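Side-chain contacts in genome packaging NTPase B204 (Sulfolobus turreted icosahedral virus 2, PDB 4KFU), which probably hydrolyses ATP to power the packaging of viral DNA into the capsid, as a P-loop NTPase of the FtsK-HerA superfamily: residues S18-H23 / L153-Y158; Y24-L29 / V99-E104. All coordinates share one frame; numbering follows the deposited sequence.

The chain enters the sheet with strand 6-10, turns through the nucleotide-binding loop and runs into helix 17-31, which supplies one side of both contacts. Its first turns, 18-23, form contact 1 and its later turns, 24-29, form contact 2. Contact 2 closes the shorter loop, with 69 residues between its segments, when the chain returns as strand 98-102. Contact 1 closes the longer one, of 129 residues, at strand 153-156, so the loop of contact 2 lies wholly within that of contact 1. Together they lay one helix across a single sheet, and Ser18 OG of contact 1 meets Asp103 OD2 of contact 2 beside the magnesium ion.

Contact 1. Residues S18-H23 / L153-Y158; sequences SYLIKH and LIIMFY. With MG (magnesium ion), chain K; ACP (phosphomethylphosphonic acid adenylate ester), chain E.
The opening turns of helix 17-31 lie over strand 153-156, with Leu20 and Ile155 the closest pair of backbones, 10.0 Å apart between CA atoms. One branch of Leu20 bridges that gap. Its CG stands anti to the backbone N (chi1 -153°), and CD2 meets Ile155 CG2 tip to tip at 3.9 Å. The same methyl lies 4.1 Å from Phe157 CZ, approaching the ring obliquely. Leucine suits this place because a forked, flexible chain can bring one methyl to both Ile155 and Phe157, while beta-branched Ile155 is at home in a strand. Phe188 of the adjacent strand also packs on Leu20 and Ile155.

The N-terminal end of the helix, at Ser18 and Tyr19, meets the nucleotide. Ser18 OG, a hard oxygen ligand suited to magnesium, binds the ion at 2.2 Å and is positioned by its hydrogen bond to Asp103; two oxygens of the ATP analogue and three waters bring the ligands to six. The backbone N of Ser18 makes a long hydrogen bond, 3.3 Å, to O1B of the analogue. One face of the Tyr19 ring lies over the adenine, the planes about 23° apart, with ACP C5 3.4 Å above the Tyr19 plane toward the rim. Over the centre of the opposite face comes the edge of the His23 imidazole, led by ND1. An aromatic ring thus offers a face to each. Lys13, Lys17 and the amide of Gly16 also bond the analogue. This is the P-loop (Walker A) strand-loop-helix site, with its helix seated on the central sheet.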
loop_
_atom_site.group_PDB
_atom_site.type_symbol
_atom_site.label_atom_id
_atom_site.label_comp_id
_atom_site.label_asym_id
_atom_site.label_seq_id
_atom_site.Cartn_x
_atom_site.Cartn_y
_atom_site.Cartn_z
ATOM N N SER A 18 -0.187 -1.534 9.594
ATOM C CA SER A 18 1.027 -0.714 9.541
ATOM C C SER A 18 2.183 -1.452 10.191
ATOM O O SER A 18 3.334 -1.293 9.789
ATOM C CB SER A 18 0.820 0.630 10.230
ATOM O OG SER A 18 0.071 1.496 9.412
ATOM N N TYR A 19 1.864 -2.259 11.196
ATOM C CA TYR A 19 2.862 -3.092 11.865
ATOM C C TYR A 19 3.459 -4.063 10.857
ATOM O O TYR A 19 4.665 -4.301 10.842
ATOM C CB TYR A 19 2.208 -3.855 13.013
ATOM C CG TYR A 19 3.170 -4.484 14.004
ATOM C CD1 TYR A 19 3.638 -3.764 15.102
ATOM C CD2 TYR A 19 3.595 -5.799 13.852
ATOM C CE1 TYR A 19 4.512 -4.337 16.022
ATOM C CE2 TYR A 19 4.468 -6.379 14.759
ATOM C CZ TYR A 19 4.922 -5.642 15.842
ATOM O OH TYR A 19 5.783 -6.217 16.739
ATOM N N LEU A 20 2.597 -4.632 10.020
ATOM C CA LEU A 20 3.024 -5.474 8.904
ATOM C C LEU A 20 3.995 -4.736 7.964
ATOM O O LEU A 20 5.009 -5.288 7.526
ATOM C CB LEU A 20 1.789 -5.938 8.120
ATOM C CG LEU A 20 1.879 -7.253 7.352
ATOM C CD1 LEU A 20 2.340 -8.373 8.263
ATOM C CD2 LEU A 20 0.517 -7.592 6.734
ATOM N N ILE A 21 3.662 -3.495 7.631
ATOM C CA ILE A 21 4.528 -2.691 6.774
ATOM C C ILE A 21 5.878 -2.462 7.452
ATOM O O ILE A 21 6.933 -2.663 6.831
ATOM C CB ILE A 21 3.872 -1.343 6.416
ATOM C CG1 ILE A 21 2.687 -1.577 5.469
ATOM C CG2 ILE A 21 4.874 -0.407 5.762
ATOM C CD1 ILE A 21 1.881 -0.330 5.150
ATOM N N LYS A 22 5.839 -2.072 8.728
ATOM C CA LYS A 22 7.058 -1.686 9.452
ATOM C C LYS A 22 7.954 -2.863 9.799
ATOM O O LYS A 22 9.176 -2.724 9.823
ATOM C CB LYS A 22 6.705 -0.928 10.738
ATOM C CG LYS A 22 6.002 0.411 10.519
ATOM C CD LYS A 22 5.318 0.877 11.807
ATOM C CE LYS A 22 4.412 2.080 11.561
ATOM N NZ LYS A 22 3.688 2.504 12.798
ATOM N N HIS A 23 7.360 -4.021 10.075
ATOM C CA HIS A 23 8.137 -5.140 10.613
ATOM C C HIS A 23 8.146 -6.376 9.728
ATOM O O HIS A 23 8.715 -7.396 10.094
ATOM C CB HIS A 23 7.669 -5.499 12.021
ATOM C CG HIS A 23 7.856 -4.395 13.011
ATOM N ND1 HIS A 23 6.802 -3.799 13.670
ATOM C CD2 HIS A 23 8.977 -3.775 13.454
ATOM C CE1 HIS A 23 7.267 -2.865 14.485
ATOM N NE2 HIS A 23 8.580 -2.827 14.366
ATOM N N LEU A 153 -1.428 -8.980 -4.829
ATOM C CA LEU A 153 -1.618 -9.549 -3.498
ATOM C C LEU A 153 -2.566 -8.669 -2.707
ATOM O O LEU A 153 -2.410 -7.446 -2.668
ATOM C CB LEU A 153 -0.288 -9.631 -2.750
ATOM C CG LEU A 153 0.715 -10.697 -3.197
ATOM C CD1 LEU A 153 1.911 -10.725 -2.260
ATOM C CD2 LEU A 153 0.064 -12.072 -3.256
ATOM N N ILE A 154 -3.558 -9.279 -2.072
ATOM C CA ILE A 154 -4.448 -8.527 -1.192
ATOM C C ILE A 154 -4.414 -9.169 0.188
ATOM O O ILE A 154 -4.680 -10.369 0.336
ATOM C CB ILE A 154 -5.892 -8.468 -1.725
ATOM C CG1 ILE A 154 -5.912 -7.925 -3.158
ATOM C CG2 ILE A 154 -6.752 -7.600 -0.840
ATOM C CD1 ILE A 154 -7.280 -8.083 -3.853
ATOM N N ILE A 155 -4.070 -8.367 1.192
ATOM C CA ILE A 155 -3.966 -8.855 2.561
ATOM C C ILE A 155 -5.111 -8.278 3.387
ATOM O O ILE A 155 -5.375 -7.075 3.331
ATOM C CB ILE A 155 -2.594 -8.499 3.183
ATOM C CG1 ILE A 155 -1.479 -9.268 2.460
ATOM C CG2 ILE A 155 -2.585 -8.788 4.679
ATOM C CD1 ILE A 155 -0.091 -9.009 2.982
ATOM N N MET A 156 -5.810 -9.137 4.130
ATOM C CA MET A 156 -6.971 -8.692 4.900
ATOM C C MET A 156 -6.942 -9.179 6.342
ATOM O O MET A 156 -6.606 -10.343 6.605
ATOM C CB MET A 156 -8.264 -9.166 4.215
ATOM C CG MET A 156 -8.544 -8.448 2.903
ATOM S SD MET A 156 -9.774 -9.282 1.881
ATOM C CE MET A 156 -8.832 -10.634 1.257
ATOM N N PHE A 157 -7.284 -8.286 7.272
ATOM C CA PHE A 157 -7.457 -8.663 8.687
ATOM C C PHE A 157 -8.947 -8.862 8.963
ATOM O O PHE A 157 -9.775 -8.672 8.077
ATOM C CB PHE A 157 -6.878 -7.593 9.620
ATOM C CG PHE A 157 -5.372 -7.476 9.546
ATOM C CD1 PHE A 157 -4.567 -8.036 10.529
ATOM C CD2 PHE A 157 -4.760 -6.830 8.478
ATOM C CE1 PHE A 157 -3.162 -7.939 10.465
ATOM C CE2 PHE A 157 -3.348 -6.723 8.406
ATOM C CZ PHE A 157 -2.558 -7.289 9.399
ATOM N N TYR A 158 -9.280 -9.215 10.198
ATOM C CA TYR A 158 -10.645 -9.564 10.573
ATOM C C TYR A 158 -11.706 -8.544 10.157
ATOM O O TYR A 158 -11.545 -7.343 10.379
ATOM C CB TYR A 158 -10.738 -9.787 12.098
ATOM C CG TYR A 158 -12.163 -9.743 12.606
ATOM C CD1 TYR A 158 -12.978 -10.876 12.545
ATOM C CD2 TYR A 158 -12.704 -8.573 13.137
ATOM C CE1 TYR A 158 -14.302 -10.841 12.989
ATOM C CE2 TYR A 158 -14.033 -8.529 13.593
ATOM C CZ TYR A 158 -14.818 -9.663 13.515
ATOM O OH TYR A 158 -16.132 -9.616 13.953
HETATM MG MG MG K . -1.552 2.443 10.478
HETATM P PG ACP E . -3.647 3.247 12.646
HETATM O O1G ACP E . -5.166 3.358 12.146
HETATM O O2G ACP E . -2.693 3.393 11.365
HETATM O O3G ACP E . -3.363 4.316 13.638
HETATM P PB ACP E . -3.057 0.307 12.274
HETATM O O1B ACP E . -1.983 0.720 11.153
HETATM O O2B ACP E . -4.325 -0.151 11.678
HETATM C C3B ACP E . -3.390 1.645 13.452
HETATM P PA ACP E . -0.883 -0.939 13.601
HETATM O O1A ACP E . -0.423 0.481 13.835
HETATM O O2A ACP E . -0.161 -1.837 12.618
HETATM O O3A ACP E . -2.431 -0.919 13.132
HETATM O "O5'" ACP E . -0.866 -1.732 15.002
HETATM C "C5'" ACP E . -1.501 -1.268 16.191
HETATM C "C4'" ACP E . -0.850 -1.980 17.384
HETATM O "O4'" ACP E . -1.076 -3.396 17.399
HETATM C "C3'" ACP E . 0.659 -1.792 17.380
HETATM O "O3'" ACP E . 1.028 -0.804 18.351
HETATM C "C2'" ACP E . 1.243 -3.121 17.796
HETATM O "O2'" ACP E . 1.759 -2.938 19.109
HETATM C "C1'" ACP E . 0.089 -4.113 17.830
HETATM N N9 ACP E . 0.418 -5.193 16.863
HETATM C C8 ACP E . 0.147 -5.173 15.543
HETATM N N7 ACP E . 0.577 -6.312 14.935
HETATM C C5 ACP E . 1.151 -7.080 15.878
HETATM C C6 ACP E . 1.808 -8.408 15.919
HETATM N N6 ACP E . 1.965 -9.168 14.812
HETATM N N1 ACP E . 2.269 -8.837 17.115
HETATM C C2 ACP E . 2.134 -8.099 18.235
HETATM N N3 ACP E . 1.546 -6.889 18.271
HETATM C C4 ACP E . 1.042 -6.335 17.143
HETATM O O HOH W 1 -2.413 2.541 8.579
HETATM O O HOH W 2 -0.882 4.301 9.773
HETATM O O HOH W 3 -0.338 2.727 12.143
#

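Contact 2. Residues Y24-L29 / V99-E104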
loop_
_atom_site.group_PDB
_atom_site.type_symbol
_atom_site.label_atom_id
_atom_site.label_comp_id
_atom_site.label_asym_id
_atom_site.label_seq_id
_atom_site.Cartn_x
_atom_site.Cartn_y
_atom_site.Cartn_z
ATOM N N TYR A 24 7.507 -6.297 8.568
ATOM C CA TYR A 24 7.702 -7.347 7.585
ATOM C C TYR A 24 8.165 -6.796 6.241
ATOM O O TYR A 24 9.273 -7.098 5.793
ATOM C CB TYR A 24 6.462 -8.215 7.385
ATOM C CG TYR A 24 6.699 -9.187 6.259
ATOM C CD1 TYR A 24 7.561 -10.262 6.423
ATOM C CD2 TYR A 24 6.107 -9.004 5.021
ATOM C CE1 TYR A 24 7.805 -11.145 5.393
ATOM C CE2 TYR A 24 6.348 -9.881 3.981
ATOM C CZ TYR A 24 7.196 -10.951 4.176
ATOM O OH TYR A 24 7.437 -11.829 3.147
ATOM N N PHE A 25 7.311 -6.006 5.592
ATOM C CA PHE A 25 7.636 -5.490 4.260
ATOM C C PHE A 25 8.922 -4.656 4.200
ATOM O O PHE A 25 9.816 -4.971 3.425
ATOM C CB PHE A 25 6.449 -4.730 3.662
ATOM C CG PHE A 25 5.292 -5.628 3.275
ATOM C CD1 PHE A 25 5.383 -6.451 2.159
ATOM C CD2 PHE A 25 4.123 -5.657 4.034
ATOM C CE1 PHE A 25 4.323 -7.299 1.792
ATOM C CE2 PHE A 25 3.048 -6.491 3.671
ATOM C CZ PHE A 25 3.151 -7.313 2.555
ATOM N N ILE A 26 9.012 -3.605 5.011
ATOM C CA ILE A 26 10.216 -2.764 5.038
ATOM C C ILE A 26 11.528 -3.521 5.314
ATOM O O ILE A 26 12.489 -3.351 4.564
ATOM C CB ILE A 26 10.058 -1.537 5.965
ATOM C CG1 ILE A 26 9.146 -0.503 5.302
ATOM C CG2 ILE A 26 11.430 -0.930 6.300
ATOM C CD1 ILE A 26 8.673 0.581 6.234
ATOM N N PRO A 27 11.570 -4.373 6.364
ATOM C CA PRO A 27 12.787 -5.171 6.570
ATOM C C PRO A 27 13.150 -6.052 5.375
ATOM O O PRO A 27 14.333 -6.127 5.028
ATOM C CB PRO A 27 12.424 -6.050 7.770
ATOM C CG PRO A 27 11.436 -5.238 8.528
ATOM C CD PRO A 27 10.620 -4.542 7.483
ATOM N N VAL A 28 12.163 -6.702 4.758
ATOM C CA VAL A 28 12.440 -7.608 3.639
ATOM C C VAL A 28 12.962 -6.853 2.418
ATOM O O VAL A 28 13.867 -7.319 1.714
ATOM C CB VAL A 28 11.202 -8.439 3.247
ATOM C CG1 VAL A 28 11.448 -9.190 1.950
ATOM C CG2 VAL A 28 10.855 -9.417 4.358
ATOM N N LEU A 29 12.389 -5.679 2.175
ATOM C CA LEU A 29 12.852 -4.837 1.087
ATOM C C LEU A 29 14.301 -4.463 1.324
ATOM O O LEU A 29 15.155 -4.727 0.477
ATOM C CB LEU A 29 11.986 -3.585 0.963
ATOM C CG LEU A 29 10.573 -3.915 0.492
ATOM C CD1 LEU A 29 9.704 -2.661 0.431
ATOM C CD2 LEU A 29 10.641 -4.611 -0.854
ATOM N N VAL A 99 9.708 0.292 -4.382
ATOM C CA VAL A 99 8.344 0.220 -3.881
ATOM C C VAL A 99 7.835 1.557 -3.332
ATOM O O VAL A 99 8.430 2.142 -2.414
ATOM C CB VAL A 99 8.200 -0.861 -2.805
ATOM C CG1 VAL A 99 6.757 -0.937 -2.373
ATOM C CG2 VAL A 99 8.665 -2.202 -3.362
ATOM N N LEU A 100 6.742 2.046 -3.915
ATOM C CA LEU A 100 6.054 3.219 -3.390
ATOM C C LEU A 100 5.022 2.765 -2.346
ATOM O O LEU A 100 4.046 2.090 -2.687
ATOM C CB LEU A 100 5.359 3.983 -4.522
ATOM C CG LEU A 100 4.574 5.231 -4.113
ATOM C CD1 LEU A 100 5.468 6.218 -3.314
ATOM C CD2 LEU A 100 3.922 5.932 -5.329
ATOM N N ILE A 101 5.251 3.132 -1.087
ATOM C CA ILE A 101 4.380 2.760 0.022
ATOM C C ILE A 101 3.449 3.895 0.418
ATOM O O ILE A 101 3.890 4.996 0.766
ATOM C CB ILE A 101 5.200 2.359 1.262
ATOM C CG1 ILE A 101 6.261 1.319 0.885
ATOM C CG2 ILE A 101 4.281 1.841 2.375
ATOM C CD1 ILE A 101 7.034 0.748 2.083
ATOM N N ILE A 102 2.151 3.618 0.366
ATOM C CA ILE A 102 1.142 4.635 0.617
ATOM C C ILE A 102 0.232 4.203 1.746
ATOM O O ILE A 102 -0.710 3.431 1.538
ATOM C CB ILE A 102 0.296 4.914 -0.633
ATOM C CG1 ILE A 102 1.209 5.101 -1.847
ATOM C CG2 ILE A 102 -0.581 6.175 -0.439
ATOM C CD1 ILE A 102 0.513 5.704 -3.022
ATOM N N ASP A 103 0.521 4.681 2.952
ATOM C CA ASP A 103 -0.380 4.412 4.074
ATOM C C ASP A 103 -1.542 5.389 3.981
ATOM O O ASP A 103 -1.406 6.463 3.369
ATOM C CB ASP A 103 0.343 4.500 5.417
ATOM C CG ASP A 103 -0.058 3.363 6.370
ATOM O OD1 ASP A 103 -1.217 2.882 6.271
ATOM O OD2 ASP A 103 0.781 2.945 7.209
ATOM N N GLU A 104 -2.695 5.005 4.528
ATOM C CA GLU A 104 -3.920 5.794 4.368
ATOM C C GLU A 104 -4.192 6.095 2.887
ATOM O O GLU A 104 -4.422 7.251 2.505
ATOM C CB GLU A 104 -3.832 7.097 5.180
ATOM C CG GLU A 104 -3.433 6.911 6.665
ATOM C CD GLU A 104 -1.914 6.988 6.923
ATOM O OE1 GLU A 104 -1.170 7.596 6.108
ATOM O OE2 GLU A 104 -1.454 6.441 7.958
#
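In the beta-alpha-beta crossover of the P-loop NTPase core, helix 17-31 connects parallel strands 6-10 and 35-40 and packs on strand 98-102, which lies between them in the sheet. Ile26 and Leu29, one helical turn apart, meet the alternate strand residues Ile101 and Val99 as two apolar pairs. Leu29 and Val99 point toward each other and have the nearer backbones, 8.4 Å between CA atoms. Their side chains cross at about a right angle, and both leucine methyls come to the same valine methyl: Leu29 CD1 and Val99 CG2 are 4.0 Å apart, with CD2 equally near. In Leu29 CG sits beside the backbone N, opposite the carbonyl carbon (chi1 -68°), and CD1 is anti to CA (chi2 178°), while compact valine lets the helix approach.

Ile26 brings its CG1 end round to the strand and meets Ile101 obliquely. Here Ile26 CG1 faces Ile101 CD1 at 4.0 Å. The longer branch of Ile101, straight beyond CG1 (chi2 -174°), carries its terminal methyl to the helix. Isoleucine fits because its beta-branch favours the strand while its ethyl arm spans the gap.

Just past the strand the chain turns polar. Asp103 OD1 accepts the backbone N-H of Glu104 at 3.1 Å through its anti lone pair, and also bonds Ser136 OG; OD2 is held by Tyr50 OH. Asp103 and Glu104 follow a hydrophobic strand, consistent with a Walker B motif, and Glu104 OE1 bonds His41, a zinc ligand. Strands 35-40 and 131-137 flank strand 98-102: Tyr36 and Ile38 extend the floor beneath Ile26, Ile134 touches Val99 and Phe25, and helix 78-95 covers Leu100 and Ile102 on the other face of the sheet.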